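The same site in two structures of 2-nitropropane dioxygenase from Streptomyces ansochromogenes, which probably uses bound FMN and molecular oxygen to oxidise alkyl nitronates, with propionate 3-nitronate, a metabolic poison, as the presumed physiological substrate: PDB 3BW4 (chain A, 2.20 Å), residues R273-L278 and A318-Q323, and PDB 3BW2 (chain B, 2.10 Å), residues R273-L278 and A318-Q323. Structure 2 is superposed on structure 1 by the backbone atoms of these residues (RMSD 0.08 Å); each is numbered along its deposited sequence.

Structure 1 (3BW4); sequences RPARSL and ALYAGQ. Engineered in segment 318-323: Tyr320 (natural residue Trp). With FMN (flavin mononucleotide), chain C.
In the FMN pocket of this TIM-barrel enzyme, the loop 318-323 runs at a steep angle over strand 275-278, the middle strand of a small antiparallel sheet. A single beta bridge joins Ser277 to Tyr320, an engineered residue. The bridge is made by hydrogen bonds from Ala321 N to Arg276 O, 3.1 Å, and from Leu278 N to Leu319 O, 2.8 Å. Tyr320 has CG anti to its carbonyl carbon (chi1 -59°), which places CB 3.6 Å from FMN C7 and sends the CD2-CE2 edge along the strand, CE2 3.7 Å from Ala275 CB. CD2 passes 4.3 Å from Ser277 CB. The Ser277 hydroxyl donates to Leu278 O at 3.0 Å. Farther along, Gln323 CG sits over one face of the Arg276 guanidinium near its rim, the amide plane turned 41° from it. Arg276 NH2 is hydrogen-bonded to Val174 O, and the Gln323 amide to Gly193 O and Gly195 N of the second subunit. Gly322 CA comes within 3.5 Å of FMN O3P; a CB there would run into the phosphate.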
loop_
_atom_site.group_PDB
_atom_site.type_symbol
_atom_site.label_atom_id
_atom_site.label_comp_id
_atom_site.label_asym_id
_atom_site.label_seq_id
_atom_site.Cartn_x
_atom_site.Cartn_y
_atom_site.Cartn_z
ATOM N N ARG A 273 14.017 -13.029 -5.815
ATOM C CA ARG A 273 13.763 -12.012 -4.791
ATOM C C ARG A 273 12.431 -11.351 -5.163
ATOM O O ARG A 273 12.088 -11.262 -6.338
ATOM C CB ARG A 273 14.887 -10.966 -4.776
ATOM C CG ARG A 273 15.431 -10.627 -3.386
ATOM C CD ARG A 273 16.659 -9.718 -3.468
ATOM N NE ARG A 273 17.288 -9.489 -2.165
ATOM C CZ ARG A 273 16.773 -8.735 -1.195
ATOM N NH1 ARG A 273 17.424 -8.593 -0.045
ATOM N NH2 ARG A 273 15.614 -8.112 -1.371
ATOM N N PRO A 274 11.666 -10.881 -4.168
ATOM C CA PRO A 274 10.381 -10.249 -4.485
ATOM C C PRO A 274 10.481 -9.006 -5.367
ATOM O O PRO A 274 11.187 -8.050 -5.033
ATOM C CB PRO A 274 9.798 -9.935 -3.108
ATOM C CG PRO A 274 10.378 -11.034 -2.232
ATOM C CD PRO A 274 11.822 -11.058 -2.713
ATOM N N ALA A 275 9.764 -9.034 -6.490
ATOM C CA ALA A 275 9.734 -7.926 -7.439
ATOM C C ALA A 275 8.327 -7.813 -8.016
ATOM O O ALA A 275 7.712 -8.821 -8.364
ATOM C CB ALA A 275 10.743 -8.166 -8.557
ATOM N N ARG A 276 7.810 -6.591 -8.115
ATOM C CA ARG A 276 6.465 -6.393 -8.647
ATOM C C ARG A 276 6.484 -6.319 -10.168
ATOM O O ARG A 276 7.169 -5.478 -10.764
ATOM C CB ARG A 276 5.840 -5.119 -8.085
ATOM C CG ARG A 276 4.399 -4.912 -8.540
ATOM C CD ARG A 276 3.767 -3.707 -7.876
ATOM N NE ARG A 276 3.579 -3.918 -6.446
ATOM C CZ ARG A 276 2.643 -4.703 -5.914
ATOM N NH1 ARG A 276 1.792 -5.361 -6.693
ATOM N NH2 ARG A 276 2.558 -4.832 -4.595
ATOM N N SER A 277 5.711 -7.200 -10.787
ATOM C CA SER A 277 5.636 -7.276 -12.233
ATOM C C SER A 277 4.199 -7.464 -12.675
ATOM O O SER A 277 3.372 -7.947 -11.904
ATOM C CB SER A 277 6.471 -8.462 -12.723
ATOM O OG SER A 277 6.162 -8.786 -14.066
ATOM N N LEU A 278 3.904 -7.073 -13.912
ATOM C CA LEU A 278 2.565 -7.256 -14.460
ATOM C C LEU A 278 2.383 -8.771 -14.499
ATOM O O LEU A 278 3.318 -9.498 -14.827
ATOM C CB LEU A 278 2.480 -6.680 -15.878
ATOM C CG LEU A 278 2.662 -5.164 -16.026
ATOM C CD1 LEU A 278 2.759 -4.798 -17.494
ATOM C CD2 LEU A 278 1.492 -4.437 -15.384
ATOM N N ALA A 318 10.091 -10.188 -17.804
ATOM C CA ALA A 318 9.913 -9.671 -16.449
ATOM C C ALA A 318 9.368 -8.252 -16.588
ATOM O O ALA A 318 10.126 -7.284 -16.637
ATOM C CB ALA A 318 11.242 -9.655 -15.708
ATOM N N LEU A 319 8.046 -8.142 -16.651
ATOM C CA LEU A 319 7.374 -6.858 -16.823
ATOM C C LEU A 319 7.274 -6.041 -15.527
ATOM O O LEU A 319 6.177 -5.806 -15.021
ATOM C CB LEU A 319 5.976 -7.108 -17.407
ATOM C CG LEU A 319 5.923 -7.966 -18.687
ATOM C CD1 LEU A 319 4.482 -8.218 -19.102
ATOM C CD2 LEU A 319 6.667 -7.262 -19.807
ATOM N N TYR A 320 8.414 -5.605 -14.995
ATOM C CA TYR A 320 8.417 -4.821 -13.757
ATOM C C TYR A 320 7.560 -3.561 -13.917
ATOM O O TYR A 320 7.669 -2.842 -14.913
ATOM C CB TYR A 320 9.848 -4.427 -13.375
ATOM C CG TYR A 320 10.773 -5.604 -13.176
ATOM C CD1 TYR A 320 12.004 -5.663 -13.829
ATOM C CD2 TYR A 320 10.411 -6.668 -12.356
ATOM C CE1 TYR A 320 12.849 -6.761 -13.672
ATOM C CE2 TYR A 320 11.240 -7.764 -12.190
ATOM C CZ TYR A 320 12.454 -7.811 -12.852
ATOM O OH TYR A 320 13.250 -8.919 -12.726
ATOM N N ALA A 321 6.709 -3.301 -12.932
ATOM C CA ALA A 321 5.830 -2.141 -12.978
ATOM C C ALA A 321 5.126 -1.952 -11.637
ATOM O O ALA A 321 4.802 -2.925 -10.956
ATOM C CB ALA A 321 4.797 -2.317 -14.090
ATOM N N GLY A 322 4.904 -0.694 -11.267
ATOM C CA GLY A 322 4.242 -0.382 -10.013
ATOM C C GLY A 322 2.738 -0.441 -10.191
ATOM O O GLY A 322 2.250 -0.545 -11.316
ATOM N N GLN A 323 1.996 -0.365 -9.093
ATOM C CA GLN A 323 0.541 -0.448 -9.170
ATOM C C GLN A 323 -0.113 0.699 -9.944
ATOM O O GLN A 323 -1.300 0.649 -10.248
ATOM C CB GLN A 323 -0.051 -0.553 -7.762
ATOM C CG GLN A 323 0.419 -1.780 -7.000
ATOM C CD GLN A 323 -0.293 -1.950 -5.672
ATOM O OE1 GLN A 323 -0.359 -1.022 -4.877
ATOM N NE2 GLN A 323 -0.827 -3.145 -5.427
HETATM N N1 FMN C . 15.592 0.307 -7.972
HETATM C C2 FMN C . 16.976 0.245 -7.781
HETATM O O2 FMN C . 17.467 0.695 -6.748
HETATM N N3 FMN C . 17.800 -0.311 -8.749
HETATM C C4 FMN C . 17.307 -0.825 -9.940
HETATM O O4 FMN C . 18.081 -1.310 -10.787
HETATM C C4A FMN C . 15.904 -0.762 -10.154
HETATM N N5 FMN C . 15.341 -1.238 -11.336
HETATM C C5A FMN C . 13.970 -1.155 -11.581
HETATM C C6 FMN C . 13.449 -1.635 -12.811
HETATM C C7 FMN C . 12.045 -1.567 -13.129
HETATM C C7M FMN C . 11.764 -1.351 -14.631
HETATM C C8 FMN C . 11.218 -0.940 -12.124
HETATM C C8M FMN C . 9.952 -0.151 -12.464
HETATM C C9 FMN C . 11.725 -0.477 -10.867
HETATM C C9A FMN C . 13.109 -0.581 -10.590
HETATM N N10 FMN C . 13.668 -0.115 -9.369
HETATM C C10 FMN C . 15.058 -0.189 -9.148
HETATM C "C1'" FMN C . 12.762 0.313 -8.205
HETATM C "C2'" FMN C . 12.701 1.862 -8.212
HETATM O "O2'" FMN C . 13.825 2.364 -7.503
HETATM C "C3'" FMN C . 11.418 2.427 -7.501
HETATM O "O3'" FMN C . 11.422 1.914 -6.168
HETATM C "C4'" FMN C . 10.095 2.014 -8.153
HETATM O "O4'" FMN C . 10.213 2.183 -9.566
HETATM C "C5'" FMN C . 8.940 2.902 -7.618
HETATM O "O5'" FMN C . 7.668 2.542 -8.202
HETATM P P FMN C . 7.010 3.080 -9.600
HETATM O O1P FMN C . 7.863 2.042 -10.259
HETATM O O2P FMN C . 7.514 4.415 -9.137
HETATM O O3P FMN C . 5.711 2.575 -8.973
#

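Structure 2 (3BW2); sequences RPARSL and ALWAGQ. With FMN (flavin mononucleotide), chain D.
Part of the FMN pocket wall comes from loop 318-323, which is bridged to strand 275-278, with Ser277 opposite Trp320 in a single beta bridge. Ala321 N donates to Arg276 O at 3.1 Å and Leu278 N to Leu319 O at 2.9 Å. Trp320 has CG anti to its carbonyl carbon (chi1 -54°), which places CB 3.6 Å from FMN C7 and sends the CE3-CZ3 edge along the strand. CZ3 presses to 3.3 Å from Ala275 CB, and CE3 lies 3.7 Å from Ser277 CB. The Ser277 hydroxyl donates to Leu278 O at 3.0 Å. At the far end Gln323 CG rests over one face of the Arg276 guanidinium near the rim, with the amide plane 41° away. Arg276 NH2 is hydrogen-bonded to Val174 O, and the Gln323 amide to Gly193 O and Gly195 N of the second subunit. A modelled water accepts from Arg276 NH1 in the guanidinium plane and, weakly, from Gln323 NE2. Gly322 CA approaches FMN O2P to 3.4 Å; a CB there would run into the phosphate.

How the two compare
The CA atoms that can be compared coincide within the error, and both structures hold FMN in this pocket. The bonds from Ala321(A) N to Arg276(A) O and Leu278(A) N to Leu319(A) O recur as Ala321(B) N to Arg276(B) O and Leu278(B) N to Leu319(B) O. The side chains of Arg276(A), Ser277(A), Leu278(A), Leu319(A) and Gln323(A) and their counterparts in chain B keep their places. What differs is the engineered Tyr320(A) against Trp320(B). Both leave the chain alike, with coinciding CB atoms and chi1 of -59° and -54°. The phenol follows the CD1-NE1-CZ2 edge of the indole: CE1 of Tyr320(A) and NE1 of Trp320(B) are 0.5 Å apart, and CZ of Tyr320(A) falls 0.7 Å from CZ2 of Trp320(B) after superposition. An aromatic carbon thus stands near the place of the indole N-H, so that donor is absent there. CZ3 and CH2 of Trp320(B) lean on Ala275(B) CB at 3.3 and 3.6 Å. Tyr320(A) still touches Ala275(A) but lacks those two carbons, so its packing on the strand is probably less extensive.

Structure 2 (3BW2)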
loop_
_atom_site.group_PDB
_atom_site.type_symbol
_atom_site.label_atom_id
_atom_site.label_comp_id
_atom_site.label_asym_id
_atom_site.label_seq_id
_atom_site.Cartn_x
_atom_site.Cartn_y
_atom_site.Cartn_z
ATOM N N ARG B 273 13.914 -13.041 -5.876
ATOM C CA ARG B 273 13.708 -12.017 -4.855
ATOM C C ARG B 273 12.386 -11.332 -5.204
ATOM O O ARG B 273 12.038 -11.209 -6.377
ATOM C CB ARG B 273 14.860 -10.998 -4.858
ATOM C CG ARG B 273 15.380 -10.610 -3.461
ATOM C CD ARG B 273 16.630 -9.728 -3.566
ATOM N NE ARG B 273 17.303 -9.476 -2.287
ATOM C CZ ARG B 273 16.839 -8.687 -1.319
ATOM N NH1 ARG B 273 17.542 -8.525 -0.202
ATOM N NH2 ARG B 273 15.678 -8.061 -1.455
ATOM N N PRO B 274 11.629 -10.885 -4.192
ATOM C CA PRO B 274 10.343 -10.224 -4.439
ATOM C C PRO B 274 10.438 -8.976 -5.308
ATOM O O PRO B 274 11.115 -8.006 -4.955
ATOM C CB PRO B 274 9.839 -9.913 -3.032
ATOM C CG PRO B 274 10.421 -11.034 -2.212
ATOM C CD PRO B 274 11.839 -11.097 -2.747
ATOM N N ALA B 275 9.746 -9.006 -6.443
ATOM C CA ALA B 275 9.745 -7.883 -7.371
ATOM C C ALA B 275 8.359 -7.780 -8.007
ATOM O O ALA B 275 7.781 -8.794 -8.394
ATOM C CB ALA B 275 10.815 -8.095 -8.440
ATOM N N ARG B 276 7.829 -6.563 -8.116
ATOM C CA ARG B 276 6.494 -6.375 -8.683
ATOM C C ARG B 276 6.504 -6.296 -10.209
ATOM O O ARG B 276 7.144 -5.422 -10.803
ATOM C CB ARG B 276 5.840 -5.121 -8.096
ATOM C CG ARG B 276 4.406 -4.893 -8.565
ATOM C CD ARG B 276 3.790 -3.683 -7.884
ATOM N NE ARG B 276 3.624 -3.885 -6.447
ATOM C CZ ARG B 276 2.697 -4.665 -5.891
ATOM N NH1 ARG B 276 1.831 -5.331 -6.645
ATOM N NH2 ARG B 276 2.637 -4.779 -4.571
ATOM N N SER B 277 5.775 -7.219 -10.825
ATOM C CA SER B 277 5.678 -7.325 -12.274
ATOM C C SER B 277 4.221 -7.461 -12.700
ATOM O O SER B 277 3.374 -7.837 -11.894
ATOM C CB SER B 277 6.447 -8.569 -12.737
ATOM O OG SER B 277 6.074 -8.959 -14.045
ATOM N N LEU B 278 3.928 -7.146 -13.959
ATOM C CA LEU B 278 2.569 -7.307 -14.469
ATOM C C LEU B 278 2.375 -8.819 -14.516
ATOM O O LEU B 278 3.296 -9.552 -14.880
ATOM C CB LEU B 278 2.442 -6.729 -15.883
ATOM C CG LEU B 278 2.603 -5.219 -16.061
ATOM C CD1 LEU B 278 2.619 -4.885 -17.539
ATOM C CD2 LEU B 278 1.460 -4.491 -15.375
ATOM N N ALA B 318 10.048 -10.205 -17.715
ATOM C CA ALA B 318 9.893 -9.672 -16.366
ATOM C C ALA B 318 9.349 -8.257 -16.537
ATOM O O ALA B 318 10.105 -7.291 -16.608
ATOM C CB ALA B 318 11.245 -9.641 -15.648
ATOM N N LEU B 319 8.027 -8.145 -16.604
ATOM C CA LEU B 319 7.356 -6.863 -16.800
ATOM C C LEU B 319 7.273 -5.988 -15.540
ATOM O O LEU B 319 6.182 -5.676 -15.059
ATOM C CB LEU B 319 5.952 -7.128 -17.356
ATOM C CG LEU B 319 5.909 -7.986 -18.632
ATOM C CD1 LEU B 319 4.465 -8.231 -19.055
ATOM C CD2 LEU B 319 6.680 -7.281 -19.750
ATOM N N TRP B 320 8.424 -5.587 -15.013
ATOM C CA TRP B 320 8.469 -4.754 -13.811
ATOM C C TRP B 320 7.541 -3.543 -13.959
ATOM O O TRP B 320 7.598 -2.822 -14.958
ATOM C CB TRP B 320 9.892 -4.247 -13.561
ATOM C CG TRP B 320 10.963 -5.298 -13.493
ATOM C CD1 TRP B 320 12.234 -5.191 -13.987
ATOM C CD2 TRP B 320 10.888 -6.585 -12.861
ATOM N NE1 TRP B 320 12.953 -6.324 -13.703
ATOM C CE2 TRP B 320 12.153 -7.198 -13.013
ATOM C CE3 TRP B 320 9.878 -7.282 -12.184
ATOM C CZ2 TRP B 320 12.435 -8.474 -12.511
ATOM C CZ3 TRP B 320 10.158 -8.553 -11.686
ATOM C CH2 TRP B 320 11.427 -9.134 -11.854
ATOM N N ALA B 321 6.692 -3.315 -12.962
ATOM C CA ALA B 321 5.765 -2.189 -13.008
ATOM C C ALA B 321 5.114 -1.970 -11.646
ATOM O O ALA B 321 4.791 -2.930 -10.947
ATOM C CB ALA B 321 4.685 -2.440 -14.071
ATOM N N GLY B 322 4.939 -0.705 -11.274
ATOM C CA GLY B 322 4.312 -0.382 -10.006
ATOM C C GLY B 322 2.805 -0.475 -10.170
ATOM O O GLY B 322 2.312 -0.606 -11.290
ATOM N N GLN B 323 2.070 -0.397 -9.067
ATOM C CA GLN B 323 0.617 -0.504 -9.121
ATOM C C GLN B 323 -0.083 0.618 -9.886
ATOM O O GLN B 323 -1.268 0.516 -10.188
ATOM C CB GLN B 323 0.053 -0.599 -7.707
ATOM C CG GLN B 323 0.505 -1.845 -6.958
ATOM C CD GLN B 323 -0.228 -2.018 -5.647
ATOM O OE1 GLN B 323 -0.308 -1.089 -4.851
ATOM N NE2 GLN B 323 -0.768 -3.213 -5.415
HETATM N N1 FMN D . 15.668 0.357 -8.024
HETATM C C2 FMN D . 17.058 0.321 -7.823
HETATM O O2 FMN D . 17.543 0.776 -6.790
HETATM N N3 FMN D . 17.897 -0.216 -8.786
HETATM C C4 FMN D . 17.428 -0.733 -9.983
HETATM O O4 FMN D . 18.223 -1.199 -10.820
HETATM C C4A FMN D . 16.026 -0.694 -10.214
HETATM N N5 FMN D . 15.487 -1.171 -11.406
HETATM C C5A FMN D . 14.116 -1.115 -11.668
HETATM C C6 FMN D . 13.619 -1.593 -12.907
HETATM C C7 FMN D . 12.220 -1.556 -13.240
HETATM C C7M FMN D . 11.951 -1.324 -14.746
HETATM C C8 FMN D . 11.367 -0.959 -12.238
HETATM C C8M FMN D . 10.087 -0.198 -12.582
HETATM C C9 FMN D . 11.849 -0.496 -10.973
HETATM C C9A FMN D . 13.233 -0.568 -10.683
HETATM N N10 FMN D . 13.766 -0.099 -9.452
HETATM C C10 FMN D . 15.156 -0.144 -9.213
HETATM C "C1'" FMN D . 12.838 0.316 -8.308
HETATM C "C2'" FMN D . 12.757 1.864 -8.313
HETATM O "O2'" FMN D . 13.883 2.380 -7.620
HETATM C "C3'" FMN D . 11.487 2.405 -7.570
HETATM O "O3'" FMN D . 11.545 1.883 -6.243
HETATM C "C4'" FMN D . 10.150 1.982 -8.202
HETATM O "O4'" FMN D . 10.245 2.202 -9.609
HETATM C "C5'" FMN D . 8.973 2.816 -7.614
HETATM O "O5'" FMN D . 7.693 2.441 -8.197
HETATM P P FMN D . 7.008 3.037 -9.557
HETATM O O1P FMN D . 7.643 4.343 -9.219
HETATM O O2P FMN D . 5.760 2.515 -8.869
HETATM O O3P FMN D . 7.883 2.027 -10.275
HETATM O O HOH W 1 -0.558 -6.508 -5.944
#